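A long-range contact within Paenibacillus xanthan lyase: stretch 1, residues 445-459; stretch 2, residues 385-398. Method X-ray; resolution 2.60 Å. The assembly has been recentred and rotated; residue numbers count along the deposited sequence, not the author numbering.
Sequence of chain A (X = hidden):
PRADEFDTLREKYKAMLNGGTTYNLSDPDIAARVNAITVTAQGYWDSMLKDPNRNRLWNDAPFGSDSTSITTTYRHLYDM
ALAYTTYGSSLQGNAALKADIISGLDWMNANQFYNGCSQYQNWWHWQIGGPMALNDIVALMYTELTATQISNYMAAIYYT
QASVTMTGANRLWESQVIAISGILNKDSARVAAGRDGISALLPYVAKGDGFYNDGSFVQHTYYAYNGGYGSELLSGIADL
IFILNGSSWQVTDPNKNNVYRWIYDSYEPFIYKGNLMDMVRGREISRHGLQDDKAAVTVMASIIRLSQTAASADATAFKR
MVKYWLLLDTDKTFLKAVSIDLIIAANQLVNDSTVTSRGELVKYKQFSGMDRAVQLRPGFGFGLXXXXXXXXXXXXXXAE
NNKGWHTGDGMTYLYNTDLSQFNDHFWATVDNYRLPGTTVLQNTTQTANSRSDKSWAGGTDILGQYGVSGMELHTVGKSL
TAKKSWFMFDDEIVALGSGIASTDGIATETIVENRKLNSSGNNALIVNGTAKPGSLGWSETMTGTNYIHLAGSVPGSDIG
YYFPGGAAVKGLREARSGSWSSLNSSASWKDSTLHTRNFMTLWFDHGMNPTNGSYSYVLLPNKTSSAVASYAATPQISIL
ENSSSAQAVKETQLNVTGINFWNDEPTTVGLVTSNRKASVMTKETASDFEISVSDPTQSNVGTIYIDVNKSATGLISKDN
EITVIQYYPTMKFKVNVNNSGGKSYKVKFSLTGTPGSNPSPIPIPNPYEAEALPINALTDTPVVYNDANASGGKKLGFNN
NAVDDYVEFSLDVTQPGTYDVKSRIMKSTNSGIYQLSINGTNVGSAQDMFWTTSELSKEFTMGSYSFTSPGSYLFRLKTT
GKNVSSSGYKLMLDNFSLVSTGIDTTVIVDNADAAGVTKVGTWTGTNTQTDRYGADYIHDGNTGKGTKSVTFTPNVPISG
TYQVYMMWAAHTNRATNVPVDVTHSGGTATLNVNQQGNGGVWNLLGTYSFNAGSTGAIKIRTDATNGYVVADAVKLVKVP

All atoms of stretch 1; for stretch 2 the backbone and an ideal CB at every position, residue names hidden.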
ATOM      1  N   THR A 445     -12.785  -5.543 -23.020  1.00 18.73           N
ATOM      2  CA  THR A 445     -13.269  -4.731 -21.916  1.00 19.80           C
ATOM      3  C   THR A 445     -13.032  -5.480 -20.618  1.00 22.86           C
ATOM      4  O   THR A 445     -12.559  -6.619 -20.623  1.00 24.45           O
ATOM      5  CB  THR A 445     -14.771  -4.410 -22.049  1.00 16.62           C
ATOM      6  OG1 THR A 445     -15.534  -5.623 -21.966  1.00 14.74           O
ATOM      7  CG2 THR A 445     -15.058  -3.699 -23.371  1.00 13.08           C
ATOM      8  N   GLN A 446     -13.366  -4.842 -19.503  1.00 17.10           N
ATOM      9  CA  GLN A 446     -13.222  -5.485 -18.215  1.00 16.35           C
ATOM     10  C   GLN A 446     -14.323  -5.003 -17.300  1.00 17.91           C
ATOM     11  O   GLN A 446     -14.598  -3.803 -17.219  1.00 16.63           O
ATOM     12  CB  GLN A 446     -11.838  -5.198 -17.597  1.00 16.07           C
ATOM     13  CG  GLN A 446     -11.671  -5.785 -16.199  1.00 14.65           C
ATOM     14  CD  GLN A 446     -10.323  -5.486 -15.553  1.00 21.95           C
ATOM     15  OE1 GLN A 446      -9.922  -6.159 -14.599  1.00 23.31           O
ATOM     16  NE2 GLN A 446      -9.622  -4.474 -16.061  1.00 17.49           N
ATOM     17  N   THR A 447     -14.949  -5.957 -16.623  1.00 19.00           N
ATOM     18  CA  THR A 447     -15.979  -5.683 -15.634  1.00 21.99           C
ATOM     19  C   THR A 447     -15.552  -4.585 -14.655  1.00 22.07           C
ATOM     20  O   THR A 447     -14.468  -4.647 -14.065  1.00 22.40           O
ATOM     21  CB  THR A 447     -16.308  -6.967 -14.868  1.00 21.80           C
ATOM     22  OG1 THR A 447     -16.778  -7.949 -15.799  1.00 27.88           O
ATOM     23  CG2 THR A 447     -17.364  -6.721 -13.799  1.00 20.86           C
ATOM     24  N   ALA A 448     -16.409  -3.582 -14.502  1.00 13.24           N
ATOM     25  CA  ALA A 448     -16.140  -2.456 -13.626  1.00 16.82           C
ATOM     26  C   ALA A 448     -16.356  -2.782 -12.152  1.00 16.87           C
ATOM     27  O   ALA A 448     -16.954  -3.798 -11.803  1.00 15.79           O
ATOM     28  CB  ALA A 448     -17.010  -1.288 -14.012  1.00 15.44           C
ATOM     29  N   ASN A 449     -15.864  -1.895 -11.297  1.00 15.85           N
ATOM     30  CA  ASN A 449     -16.143  -1.946  -9.872  1.00 17.99           C
ATOM     31  C   ASN A 449     -15.748  -3.260  -9.212  1.00 23.34           C
ATOM     32  O   ASN A 449     -16.459  -3.754  -8.338  1.00 23.66           O
ATOM     33  CB  ASN A 449     -17.622  -1.659  -9.606  1.00 17.57           C
ATOM     34  CG  ASN A 449     -18.157  -0.518 -10.452  1.00 19.04           C
ATOM     35  OD1 ASN A 449     -17.508   0.512 -10.608  1.00 17.81           O
ATOM     36  ND2 ASN A 449     -19.349  -0.704 -11.006  1.00 18.94           N
ATOM     37  N   SER A 450     -14.612  -3.811  -9.631  1.00 20.42           N
ATOM     38  CA  SER A 450     -14.189  -5.130  -9.174  1.00 15.66           C
ATOM     39  C   SER A 450     -12.752  -5.157  -8.675  1.00 21.52           C
ATOM     40  O   SER A 450     -11.890  -4.452  -9.201  1.00 20.17           O
ATOM     41  CB  SER A 450     -14.310  -6.123 -10.323  1.00 20.79           C
ATOM     42  OG  SER A 450     -15.594  -6.065 -10.909  1.00 31.05           O
ATOM     43  N   ARG A 451     -12.492  -5.995  -7.675  1.00 20.60           N
ATOM     44  CA  ARG A 451     -11.133  -6.198  -7.190  1.00 19.76           C
ATOM     45  C   ARG A 451     -10.611  -7.521  -7.736  1.00 24.17           C
ATOM     46  O   ARG A 451     -11.398  -8.416  -8.054  1.00 21.19           O
ATOM     47  CB  ARG A 451     -11.105  -6.191  -5.663  1.00 17.27           C
ATOM     48  CG  ARG A 451     -11.891  -5.037  -5.095  1.00 23.55           C
ATOM     49  CD  ARG A 451     -11.662  -4.809  -3.611  1.00 21.12           C
ATOM     50  NE  ARG A 451     -12.114  -5.908  -2.759  1.00 28.49           N
ATOM     51  CZ  ARG A 451     -13.376  -6.310  -2.639  1.00 29.53           C
ATOM     52  NH1 ARG A 451     -14.341  -5.725  -3.336  1.00 36.24           N
ATOM     53  NH2 ARG A 451     -13.672  -7.316  -1.825  1.00 30.07           N
ATOM     54  N   SER A 452      -9.291  -7.637  -7.867  1.00 17.37           N
ATOM     55  CA  SER A 452      -8.680  -8.860  -8.388  1.00 15.59           C
ATOM     56  C   SER A 452      -8.652  -9.902  -7.287  1.00 17.57           C
ATOM     57  O   SER A 452      -9.023  -9.625  -6.142  1.00 18.12           O
ATOM     58  CB  SER A 452      -7.254  -8.607  -8.893  1.00 19.34           C
ATOM     59  OG  SER A 452      -6.327  -8.457  -7.823  1.00 18.19           O
ATOM     60  N   ASP A 453      -8.216 -11.106  -7.629  1.00 14.57           N
ATOM     61  CA  ASP A 453      -7.992 -12.122  -6.613  1.00 23.27           C
ATOM     62  C   ASP A 453      -6.504 -12.160  -6.223  1.00 24.66           C
ATOM     63  O   ASP A 453      -6.025 -13.147  -5.649  1.00 22.70           O
ATOM     64  CB  ASP A 453      -8.487 -13.486  -7.101  1.00 15.67           C
ATOM     65  CG  ASP A 453      -7.755 -13.968  -8.346  1.00 21.54           C
ATOM     66  OD1 ASP A 453      -7.028 -13.174  -8.985  1.00 23.80           O
ATOM     67  OD2 ASP A 453      -7.911 -15.154  -8.691  1.00 25.55           O
ATOM     68  N   LYS A 454      -5.783 -11.080  -6.543  1.00 21.36           N
ATOM     69  CA  LYS A 454      -4.354 -10.968  -6.221  1.00 17.98           C
ATOM     70  C   LYS A 454      -4.084  -9.842  -5.221  1.00 15.96           C
ATOM     71  O   LYS A 454      -4.519  -8.709  -5.412  1.00 22.99           O
ATOM     72  CB  LYS A 454      -3.514 -10.737  -7.486  1.00 14.92           C
ATOM     73  CG  LYS A 454      -3.678 -11.779  -8.583  1.00 17.15           C
ATOM     74  CD  LYS A 454      -3.250 -13.163  -8.148  1.00 15.02           C
ATOM     75  CE  LYS A 454      -3.321 -14.145  -9.311  1.00 18.45           C
ATOM     76  NZ  LYS A 454      -2.963 -15.542  -8.899  1.00 26.46           N
ATOM     77  N   SER A 455      -3.347 -10.160  -4.165  1.00 20.27           N
ATOM     78  CA  SER A 455      -3.059  -9.205  -3.101  1.00 17.78           C
ATOM     79  C   SER A 455      -1.730  -8.480  -3.292  1.00 19.31           C
ATOM     80  O   SER A 455      -1.469  -7.471  -2.633  1.00 18.61           O
ATOM     81  CB  SER A 455      -3.037  -9.925  -1.758  1.00 21.73           C
ATOM     82  OG  SER A 455      -2.114 -11.001  -1.797  1.00 25.28           O
ATOM     83  N   TRP A 456      -0.888  -9.001  -4.178  1.00 15.51           N
ATOM     84  CA  TRP A 456       0.436  -8.432  -4.387  1.00 14.53           C
ATOM     85  C   TRP A 456       0.321  -7.165  -5.218  1.00 14.38           C
ATOM     86  O   TRP A 456       0.404  -7.194  -6.444  1.00 12.65           O
ATOM     87  CB  TRP A 456       1.343  -9.438  -5.102  1.00 16.68           C
ATOM     88  CG  TRP A 456       2.830  -9.375  -4.780  1.00 17.35           C
ATOM     89  CD1 TRP A 456       3.600 -10.408  -4.324  1.00 16.41           C
ATOM     90  CD2 TRP A 456       3.722  -8.246  -4.917  1.00 14.19           C
ATOM     91  NE1 TRP A 456       4.904 -10.000  -4.160  1.00 19.92           N
ATOM     92  CE2 TRP A 456       5.009  -8.680  -4.516  1.00 12.24           C
ATOM     93  CE3 TRP A 456       3.559  -6.919  -5.335  1.00 11.02           C
ATOM     94  CZ2 TRP A 456       6.124  -7.837  -4.519  1.00  9.20           C
ATOM     95  CZ3 TRP A 456       4.669  -6.078  -5.338  1.00 15.00           C
ATOM     96  CH2 TRP A 456       5.939  -6.543  -4.931  1.00 12.32           C
ATOM     97  N   ALA A 457       0.122  -6.045  -4.542  1.00 16.44           N
ATOM     98  CA  ALA A 457       0.226  -4.752  -5.189  1.00 14.28           C
ATOM     99  C   ALA A 457       0.803  -3.777  -4.175  1.00 13.66           C
ATOM    100  O   ALA A 457       0.314  -3.673  -3.053  1.00 13.70           O
ATOM    101  CB  ALA A 457      -1.124  -4.284  -5.675  1.00 15.73           C
ATOM    102  N   GLY A 458       1.856  -3.076  -4.564  1.00 13.34           N
ATOM    103  CA  GLY A 458       2.481  -2.119  -3.678  1.00 11.76           C
ATOM    104  C   GLY A 458       3.951  -1.989  -4.007  1.00 18.07           C
ATOM    105  O   GLY A 458       4.352  -2.171  -5.162  1.00 16.82           O
ATOM    106  N   GLY A 459       4.757  -1.685  -2.994  1.00 15.52           N
ATOM    107  CA  GLY A 459       6.175  -1.489  -3.197  1.00 13.72           C
ATOM    108  C   GLY A 459       6.858  -0.876  -1.999  1.00 16.52           C
ATOM    109  O   GLY A 459       6.285  -0.820  -0.909  1.00 18.05           O
ATOM    110  N   UNK A 385      -0.702   3.441 -11.508  1.00 14.71           N
ATOM    111  CA  UNK A 385      -2.063   3.062 -11.139  1.00 14.14           C
ATOM    112  C   UNK A 385      -2.300   1.554 -11.149  1.00 16.54           C
ATOM    113  O   UNK A 385      -2.298   0.913 -12.203  1.00 16.24           O
ATOM    114  CB  UNK A 385      -3.056   3.736 -12.088  1.00 14.14           C
ATOM    115  N   UNK A 386      -2.529   0.994  -9.970  1.00 13.69           N
ATOM    116  CA  UNK A 386      -2.682  -0.440  -9.833  1.00 13.64           C
ATOM    117  C   UNK A 386      -4.016  -0.783  -9.183  1.00 15.60           C
ATOM    118  O   UNK A 386      -4.751   0.102  -8.739  1.00 14.31           O
ATOM    119  CB  UNK A 386      -1.526  -1.024  -9.018  1.00 13.64           C
ATOM    120  N   UNK A 387      -4.317  -2.076  -9.123  1.00 13.37           N
ATOM    121  CA  UNK A 387      -5.390  -2.554  -8.269  1.00 17.25           C
ATOM    122  C   UNK A 387      -5.090  -3.955  -7.753  1.00 18.69           C
ATOM    123  O   UNK A 387      -4.204  -4.637  -8.262  1.00 18.16           O
ATOM    124  CB  UNK A 387      -6.720  -2.540  -9.025  1.00 17.25           C
ATOM    125  N   UNK A 388      -5.806  -4.357  -6.713  1.00 20.82           N
ATOM    126  CA  UNK A 388      -5.514  -5.601  -6.024  1.00 20.00           C
ATOM    127  C   UNK A 388      -6.807  -6.181  -5.496  1.00 18.64           C
ATOM    128  O   UNK A 388      -7.887  -5.801  -5.931  1.00 21.37           O
ATOM    129  CB  UNK A 388      -4.508  -5.387  -4.892  1.00 20.00           C
ATOM    130  N   UNK A 389      -6.695  -7.086  -4.535  1.00 17.28           N
ATOM    131  CA  UNK A 389      -7.871  -7.610  -3.868  1.00 16.20           C
ATOM    132  C   UNK A 389      -8.378  -6.623  -2.819  1.00 19.23           C
ATOM    133  O   UNK A 389      -9.377  -6.885  -2.147  1.00 20.65           O
ATOM    134  CB  UNK A 389      -7.561  -8.963  -3.225  1.00 16.20           C
ATOM    135  N   UNK A 390      -7.684  -5.495  -2.674  1.00 16.41           N
ATOM    136  CA  UNK A 390      -8.094  -4.455  -1.733  1.00 16.85           C
ATOM    137  C   UNK A 390      -8.691  -3.227  -2.430  1.00 22.68           C
ATOM    138  O   UNK A 390      -9.491  -2.491  -1.844  1.00 16.55           O
ATOM    139  CB  UNK A 390      -6.896  -4.030  -0.881  1.00 16.85           C
ATOM    140  N   UNK A 391      -8.283  -3.012  -3.677  1.00 21.32           N
ATOM    141  CA  UNK A 391      -8.629  -1.812  -4.416  1.00 14.63           C
ATOM    142  C   UNK A 391      -9.194  -2.185  -5.778  1.00 21.27           C
ATOM    143  O   UNK A 391      -8.597  -2.991  -6.497  1.00 19.14           O
ATOM    144  CB  UNK A 391      -7.410  -0.900  -4.569  1.00 14.63           C
ATOM    145  N   UNK A 392     -10.334  -1.587  -6.132  1.00 18.49           N
ATOM    146  CA  UNK A 392     -11.022  -1.899  -7.371  1.00 14.24           C
ATOM    147  C   UNK A 392     -10.334  -1.382  -8.623  1.00 16.48           C
ATOM    148  O   UNK A 392      -9.632  -0.366  -8.586  1.00 14.33           O
ATOM    149  CB  UNK A 392     -12.443  -1.334  -7.313  1.00 14.24           C
ATOM    150  N   UNK A 393     -10.539  -2.085  -9.738  1.00 15.42           N
ATOM    151  CA  UNK A 393      -9.878  -1.740 -10.991  1.00 13.15           C
ATOM    152  C   UNK A 393     -10.203  -0.322 -11.447  1.00 14.45           C
ATOM    153  O   UNK A 393      -9.307   0.495 -11.638  1.00 18.10           O
ATOM    154  CB  UNK A 393     -10.276  -2.736 -12.082  1.00 13.15           C
ATOM    155  N   UNK A 394     -11.488  -0.031 -11.600  1.00 15.31           N
ATOM    156  CA  UNK A 394     -11.946   1.336 -11.836  1.00 16.04           C
ATOM    157  C   UNK A 394     -13.407   1.423 -11.445  1.00 18.25           C
ATOM    158  O   UNK A 394     -14.077   0.397 -11.271  1.00 15.32           O
ATOM    159  CB  UNK A 394     -11.744   1.752 -13.294  1.00 16.04           C
ATOM    160  N   UNK A 395     -13.912   2.643 -11.317  1.00 14.82           N
ATOM    161  CA  UNK A 395     -15.311   2.813 -10.982  1.00 12.68           C
ATOM    162  C   UNK A 395     -16.117   3.304 -12.166  1.00 16.48           C
ATOM    163  O   UNK A 395     -15.765   4.291 -12.818  1.00 18.79           O
ATOM    164  CB  UNK A 395     -15.459   3.785  -9.809  1.00 12.68           C
ATOM    165  N   UNK A 396     -17.208   2.605 -12.446  1.00 17.20           N
ATOM    166  CA  UNK A 396     -18.174   3.091 -13.410  1.00 15.26           C
ATOM    167  C   UNK A 396     -19.568   2.920 -12.830  1.00 18.36           C
ATOM    168  O   UNK A 396     -20.044   1.794 -12.635  1.00 20.88           O
ATOM    169  CB  UNK A 396     -18.039   2.359 -14.746  1.00 15.26           C
ATOM    170  N   UNK A 397     -20.206   4.040 -12.512  1.00 16.48           N
ATOM    171  CA  UNK A 397     -21.614   4.030 -12.123  1.00 17.97           C
ATOM    172  C   UNK A 397     -22.336   5.151 -12.843  1.00 19.73           C
ATOM    173  O   UNK A 397     -21.695   6.084 -13.338  1.00 20.81           O
ATOM    174  CB  UNK A 397     -21.772   4.171 -10.608  1.00 17.97           C
ATOM    175  N   UNK A 398     -23.664   5.051 -12.905  1.00 19.06           N
ATOM    176  CA  UNK A 398     -24.505   6.061 -13.551  1.00 14.63           C
ATOM    177  C   UNK A 398     -24.009   6.478 -14.915  1.00 17.05           C
ATOM    178  O   UNK A 398     -24.088   7.658 -15.254  1.00 22.18           O
ATOM    179  CB  UNK A 398     -24.608   7.300 -12.659  1.00 14.63           C
TER

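Position 385 lies out of reach of stretch 1, which sets no rule there; it is serine. At 386 the ideal CB points toward stretch 1, 4.7 Å from A457 CB, with room beyond, so a medium or long apolar chain would suit. Methionine is found, its SD 4.2 Å from G458 N.

Position 387 points sideways with nothing near its CB, so only a long side chain could reach S450 to S452. Phenylalanine does: its ring edge meets the backbone, CE2 lying 3.3 Å from S452 N.

At 388 the ideal CB sits 3.4 Å from K454 O and 3.6 Å from A457 CB, which favours a small residue. The backbone O accepts from S452 N at 3.0 Å. Serine fits, and its OG turns back to accept from the backbone N of 390 at 3.0 Å.

Position 389 is also tight, its ideal CB 3.3 Å from S452 O; alanine or serine would suit. Serine is deposited. Its backbone does more: S389 O takes a hydrogen bond from R451 NE at 3.0 Å, and S389 N gives a weak one to K454 O at 2.9 Å.

From 390 CA-to-CB points away, yet the carbonyls of S455 and A457 offer two acceptors to a long donor that curls back. Arginine answers: R390 NH1 bonds S455 O at 2.8 Å and R390 NH2 weakly bonds A457 O at 2.9 Å, both near the guanidinium plane.

Position 391 points away and is isoleucine. At 392 the ideal CB would lie 3.7 Å from S450 O, and the backbone angles are open to any residue, so small ones are plausible; glycine is found, its CA 3.3 Å from S450 O.

Position 393 points toward a polar pocket: T447 O and Q446 OE1 can accept, S450 N can donate. An amide suits both roles. In asparagine, ND2 bonds T447 O at 2.9 Å and, weakly, Q446 OE1 at 3.2 Å, while OD1 accepts from S450 N at 3.1 Å. N393 N adds a 2.8 Å bond to S450 O.

Position 394 points sideways, so a long side chain is needed to reach Q446 O. Tyrosine donates OH to Q446 O at 2.7 Å, and its CZ packs 3.3 Å from A448 CB; Y394 O accepts from N449 N at 2.9 Å.

Position 395 points away overall, leaving its side chain free; it is glutamate. At 396, beside A448 CB, a small residue suits; serine is found, S396 N bonding N449 OD1 (2.8 Å) and S396 O accepting from N449 ND2 (3.1 Å). Position 397 points sideways and is isoleucine, a marginal contact; 398, out of reach, is asparagine.

Stretch 2 (385-398) SMFSSRIGNYESIN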
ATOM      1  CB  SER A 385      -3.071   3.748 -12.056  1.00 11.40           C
ATOM      2  OG  SER A 385      -4.386   3.322 -11.748  1.00 13.56           O
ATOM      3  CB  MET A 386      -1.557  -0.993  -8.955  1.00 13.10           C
ATOM      4  CG  MET A 386      -0.167  -0.681  -9.450  1.00 17.96           C
ATOM      5  SD  MET A 386       1.115  -1.109  -8.255  1.00 20.57           S
ATOM      6  CE  MET A 386       1.021   0.276  -7.112  1.00 11.75           C
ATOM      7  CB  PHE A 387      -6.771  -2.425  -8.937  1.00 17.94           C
ATOM      8  CG  PHE A 387      -7.136  -3.555  -9.863  1.00 15.04           C
ATOM      9  CD1 PHE A 387      -6.658  -3.594 -11.164  1.00 15.31           C
ATOM     10  CD2 PHE A 387      -8.014  -4.544  -9.453  1.00 17.08           C
ATOM     11  CE1 PHE A 387      -7.018  -4.624 -12.028  1.00 11.06           C
ATOM     12  CE2 PHE A 387      -8.384  -5.570 -10.313  1.00 15.80           C
ATOM     13  CZ  PHE A 387      -7.882  -5.606 -11.601  1.00 10.75           C
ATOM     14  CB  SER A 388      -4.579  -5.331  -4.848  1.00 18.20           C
ATOM     15  OG  SER A 388      -5.187  -4.449  -3.915  1.00 15.25           O
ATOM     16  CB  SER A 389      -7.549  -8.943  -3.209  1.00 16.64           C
ATOM     17  OG  SER A 389      -6.563  -8.766  -2.210  1.00 20.43           O
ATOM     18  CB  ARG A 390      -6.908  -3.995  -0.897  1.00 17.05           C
ATOM     19  CG  ARG A 390      -6.204  -5.071  -0.119  1.00 18.66           C
ATOM     20  CD  ARG A 390      -4.963  -4.485   0.533  1.00 23.06           C
ATOM     21  NE  ARG A 390      -4.064  -3.903  -0.460  1.00 16.72           N
ATOM     22  CZ  ARG A 390      -3.096  -4.569  -1.085  1.00 14.14           C
ATOM     23  NH1 ARG A 390      -2.880  -5.855  -0.824  1.00 11.67           N
ATOM     24  NH2 ARG A 390      -2.341  -3.942  -1.974  1.00 15.21           N
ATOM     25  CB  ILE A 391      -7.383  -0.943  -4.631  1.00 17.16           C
ATOM     26  CG1 ILE A 391      -6.875  -0.394  -3.296  1.00 15.84           C
ATOM     27  CG2 ILE A 391      -7.674   0.179  -5.607  1.00 18.78           C
ATOM     28  CD1 ILE A 391      -7.727   0.707  -2.718  1.00 14.86           C
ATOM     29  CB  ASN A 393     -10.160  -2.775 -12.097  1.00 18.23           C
ATOM     30  CG  ASN A 393     -11.629  -3.202 -12.169  1.00 18.94           C
ATOM     31  OD1 ASN A 393     -12.515  -2.559 -11.600  1.00 16.28           O
ATOM     32  ND2 ASN A 393     -11.885  -4.298 -12.888  1.00 13.88           N
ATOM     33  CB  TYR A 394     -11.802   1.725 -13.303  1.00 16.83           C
ATOM     34  CG  TYR A 394     -12.721   0.939 -14.210  1.00 18.77           C
ATOM     35  CD1 TYR A 394     -12.495  -0.411 -14.452  1.00 19.74           C
ATOM     36  CD2 TYR A 394     -13.815   1.540 -14.820  1.00 18.56           C
ATOM     37  CE1 TYR A 394     -13.327  -1.142 -15.276  1.00 21.24           C
ATOM     38  CE2 TYR A 394     -14.656   0.811 -15.659  1.00 18.22           C
ATOM     39  CZ  TYR A 394     -14.399  -0.528 -15.881  1.00 20.07           C
ATOM     40  OH  TYR A 394     -15.218  -1.270 -16.699  1.00 20.35           O
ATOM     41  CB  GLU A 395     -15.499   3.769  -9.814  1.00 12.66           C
ATOM     42  CG  GLU A 395     -16.949   3.847  -9.397  1.00 16.56           C
ATOM     43  CD  GLU A 395     -17.204   4.858  -8.314  1.00 14.87           C
ATOM     44  OE1 GLU A 395     -17.783   4.463  -7.282  1.00 16.03           O
ATOM     45  OE2 GLU A 395     -16.845   6.041  -8.499  1.00 12.07           O
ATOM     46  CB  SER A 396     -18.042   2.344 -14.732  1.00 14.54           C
ATOM     47  OG  SER A 396     -18.992   2.835 -15.664  1.00 22.19           O
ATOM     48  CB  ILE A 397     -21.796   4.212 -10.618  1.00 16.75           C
ATOM     49  CG1 ILE A 397     -21.169   5.530 -10.164  1.00 17.51           C
ATOM     50  CG2 ILE A 397     -21.201   3.036  -9.874  1.00 14.82           C
ATOM     51  CD1 ILE A 397     -21.117   5.683  -8.665  1.00 13.12           C
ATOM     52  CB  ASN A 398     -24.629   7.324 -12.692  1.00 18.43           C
ATOM     53  CG  ASN A 398     -24.849   7.014 -11.233  1.00 28.20           C
ATOM     54  OD1 ASN A 398     -25.616   6.109 -10.884  1.00 25.64           O
ATOM     55  ND2 ASN A 398     -24.158   7.753 -10.362  1.00 27.17           N
TER
HETATM   56  O   HOH W   1      -4.070  -7.009  -8.847  1.00 19.72           O
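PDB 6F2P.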